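Local coordinates for protein LpxE (Aquifex aeolicus, PDB 6EBU) that probably removes the 1-phosphate from lipid A at the bacterial membrane, as a lipid A 1-phosphatase of the PAP2 family, at residues N15-F19 with H149-D153. The protein carries 1 engineered substitution. Coordinates in Å, arbitrary orientation, origin at the centre of the assembly. Residues are numbered along the deposited sequence.
Sequences NLELF and HFPLD. With SO4 (sulfate ion), chain B.
A side chain 137 residues earlier in the chain supplies the acceptor for a first-turn amide: Leu152 N donates to Asn15 OD1 at 2.9 Å. Segment 15-19 is regular helix (Phe19 N to Asn15 O, 3.1 Å). The chain is extended at His149 and Phe150 (psi near 157°) before helix 151-170 starts, with Phe150 at its N-cap. The register sets Asn15 beside Pro151 and Phe19 beside Phe150, CA atoms 5.9 Å apart in each pair. Asn15 has chi1 t. Pro151 points toward 15-19, its CG 3.5 Å from Leu18 CB and its CD 3.8 Å from Phe19 CB. The Phe19 (t) and Phe150 (m) rings meet obliquely, centroids 5.8 Å apart; Leu16 CD2 lies 3.9 Å from Phe150 CE1. Asp153 OD2 accepts from Phe150 N at 2.8 Å, half a capping box, and weakly from His149 ND1 at 3.4 Å. His149 NE2 donates a hydrogen bond to sulfate O1 at 2.8 Å; Arg143 also binds this probable phosphate mimic. Arg143, His149 and Asp153 fit the third PAP2 motif, whose histidine is probably the nucleophile, as in relatives. Asn15 thus satisfies an amide lacking a helical carbonyl, while Asp153 holds the backbone presenting His149.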
ATOM      1  N   ASN A  15     -10.726  14.006   2.733  1.00 52.02           N
ATOM      2  CA  ASN A  15      -9.469  13.538   2.159  1.00 52.10           C
ATOM      3  C   ASN A  15      -8.339  14.527   2.414  1.00 52.06           C
ATOM      4  O   ASN A  15      -7.229  14.128   2.783  1.00 55.81           O
ATOM      5  CB  ASN A  15      -9.636  13.300   0.659  1.00 52.32           C
ATOM      6  CG  ASN A  15      -8.636  12.302   0.110  1.00 54.12           C
ATOM      7  OD1 ASN A  15      -8.085  11.485   0.847  1.00 50.90           O
ATOM      8  ND2 ASN A  15      -8.401  12.363  -1.195  1.00 52.32           N
ATOM      9  N   LEU A  16      -8.602  15.821   2.221  1.00 57.13           N
ATOM     10  CA  LEU A  16      -7.546  16.819   2.340  1.00 49.06           C
ATOM     11  C   LEU A  16      -7.190  17.095   3.797  1.00 46.37           C
ATOM     12  O   LEU A  16      -6.014  17.293   4.121  1.00 47.34           O
ATOM     13  CB  LEU A  16      -7.966  18.111   1.638  1.00 55.24           C
ATOM     14  CG  LEU A  16      -8.334  17.993   0.157  1.00 56.28           C
ATOM     15  CD1 LEU A  16      -8.563  19.370  -0.445  1.00 47.58           C
ATOM     16  CD2 LEU A  16      -7.263  17.236  -0.618  1.00 50.90           C
ATOM     17  N   GLU A  17      -8.186  17.115   4.684  1.00 50.33           N
ATOM     18  CA  GLU A  17      -7.903  17.352   6.096  1.00 55.06           C
ATOM     19  C   GLU A  17      -7.137  16.183   6.704  1.00 51.46           C
ATOM     20  O   GLU A  17      -6.220  16.387   7.509  1.00 52.64           O
ATOM     21  CB  GLU A  17      -9.203  17.604   6.860  1.00 53.12           C
ATOM     22  N   LEU A  18      -7.499  14.953   6.333  1.00 59.79           N
ATOM     23  CA  LEU A  18      -6.759  13.790   6.809  1.00 50.18           C
ATOM     24  C   LEU A  18      -5.321  13.811   6.310  1.00 54.55           C
ATOM     25  O   LEU A  18      -4.391  13.489   7.059  1.00 47.63           O
ATOM     26  CB  LEU A  18      -7.453  12.501   6.368  1.00 64.00           C
ATOM     27  CG  LEU A  18      -8.668  12.012   7.158  1.00 67.61           C
ATOM     28  CD1 LEU A  18      -8.790  10.501   7.040  1.00 58.65           C
ATOM     29  CD2 LEU A  18      -8.578  12.434   8.614  1.00 73.60           C
ATOM     30  N   PHE A  19      -5.116  14.185   5.045  1.00 44.45           N
ATOM     31  CA  PHE A  19      -3.758  14.244   4.517  1.00 41.36           C
ATOM     32  C   PHE A  19      -2.915  15.259   5.277  1.00 47.14           C
ATOM     33  O   PHE A  19      -1.750  14.994   5.594  1.00 47.90           O
ATOM     34  CB  PHE A  19      -3.773  14.582   3.025  1.00 39.78           C
ATOM     35  CG  PHE A  19      -2.403  14.828   2.459  1.00 39.84           C
ATOM     36  CD1 PHE A  19      -1.593  13.766   2.088  1.00 36.87           C
ATOM     37  CD2 PHE A  19      -1.911  16.117   2.329  1.00 42.56           C
ATOM     38  CE1 PHE A  19      -0.326  13.985   1.583  1.00 37.06           C
ATOM     39  CE2 PHE A  19      -0.642  16.343   1.824  1.00 42.65           C
ATOM     40  CZ  PHE A  19       0.151  15.276   1.452  1.00 44.02           C
ATOM     41  N   HIS A 149       0.626  10.188  -1.609  1.00 38.88           N
ATOM     42  CA  HIS A 149      -0.711   9.628  -1.717  1.00 33.77           C
ATOM     43  C   HIS A 149      -1.652  10.367  -0.778  1.00 40.66           C
ATOM     44  O   HIS A 149      -1.231  10.982   0.206  1.00 40.38           O
ATOM     45  CB  HIS A 149      -0.731   8.124  -1.400  1.00 34.90           C
ATOM     46  CG  HIS A 149      -0.326   7.255  -2.550  1.00 48.92           C
ATOM     47  ND1 HIS A 149      -1.063   7.162  -3.712  1.00 49.44           N
ATOM     48  CD2 HIS A 149       0.738   6.432  -2.713  1.00 43.98           C
ATOM     49  CE1 HIS A 149      -0.470   6.323  -4.542  1.00 40.94           C
ATOM     50  NE2 HIS A 149       0.626   5.868  -3.962  1.00 44.99           N
ATOM     51  N   PHE A 150      -2.942  10.307  -1.112  1.00 37.87           N
ATOM     52  CA  PHE A 150      -4.043  10.769  -0.286  1.00 39.60           C
ATOM     53  C   PHE A 150      -4.604   9.614   0.528  1.00 43.08           C
ATOM     54  O   PHE A 150      -4.444   8.447   0.158  1.00 39.42           O
ATOM     55  CB  PHE A 150      -5.149  11.361  -1.158  1.00 38.65           C
ATOM     56  CG  PHE A 150      -4.749  12.600  -1.902  1.00 44.17           C
ATOM     57  CD1 PHE A 150      -4.721  13.828  -1.265  1.00 43.48           C
ATOM     58  CD2 PHE A 150      -4.423  12.540  -3.247  1.00 46.09           C
ATOM     59  CE1 PHE A 150      -4.365  14.976  -1.955  1.00 48.10           C
ATOM     60  CE2 PHE A 150      -4.067  13.682  -3.941  1.00 40.78           C
ATOM     61  CZ  PHE A 150      -4.040  14.900  -3.292  1.00 39.18           C
ATOM     62  N   PRO A 151      -5.266   9.910   1.649  1.00 42.17           N
ATOM     63  CA  PRO A 151      -5.927   8.839   2.414  1.00 39.82           C
ATOM     64  C   PRO A 151      -6.908   8.013   1.600  1.00 40.41           C
ATOM     65  O   PRO A 151      -7.093   6.825   1.892  1.00 43.43           O
ATOM     66  CB  PRO A 151      -6.634   9.611   3.536  1.00 41.58           C
ATOM     67  CG  PRO A 151      -5.766  10.804   3.747  1.00 36.03           C
ATOM     68  CD  PRO A 151      -5.251  11.186   2.385  1.00 44.66           C
ATOM     69  N   LEU A 152      -7.550   8.605   0.591  1.00 45.95           N
ATOM     70  CA  LEU A 152      -8.437   7.831  -0.273  1.00 45.78           C
ATOM     71  C   LEU A 152      -7.668   6.746  -1.020  1.00 40.58           C
ATOM     72  O   LEU A 152      -8.162   5.624  -1.184  1.00 38.60           O
ATOM     73  CB  LEU A 152      -9.148   8.757  -1.259  1.00 50.22           C
ATOM     74  CG  LEU A 152      -9.915   8.078  -2.396  1.00 51.53           C
ATOM     75  CD1 LEU A 152     -11.078   7.263  -1.848  1.00 41.20           C
ATOM     76  CD2 LEU A 152     -10.398   9.097  -3.417  1.00 42.97           C
ATOM     77  N   ASP A 153      -6.452   7.063  -1.472  1.00 42.67           N
ATOM     78  CA  ASP A 153      -5.663   6.099  -2.234  1.00 43.82           C
ATOM     79  C   ASP A 153      -5.244   4.915  -1.372  1.00 43.40           C
ATOM     80  O   ASP A 153      -5.265   3.768  -1.834  1.00 36.98           O
ATOM     81  CB  ASP A 153      -4.429   6.777  -2.826  1.00 46.09           C
ATOM     82  CG  ASP A 153      -4.750   8.089  -3.504  1.00 42.52           C
ATOM     83  OD1 ASP A 153      -5.848   8.205  -4.088  1.00 47.05           O
ATOM     84  OD2 ASP A 153      -3.899   9.003  -3.457  1.00 36.94           O
TER
HETATM   85  S   SO4 B 201       2.255   3.659  -5.710  1.00 53.74           S
HETATM   86  O1  SO4 B 201       2.341   3.730  -4.253  1.00 53.58           O
HETATM   87  O2  SO4 B 201       3.064   4.718  -6.302  1.00 53.46           O
HETATM   88  O3  SO4 B 201       0.861   3.826  -6.109  1.00 52.52           O
HETATM   89  O4  SO4 B 201       2.743   2.360  -6.167  1.00 51.47           O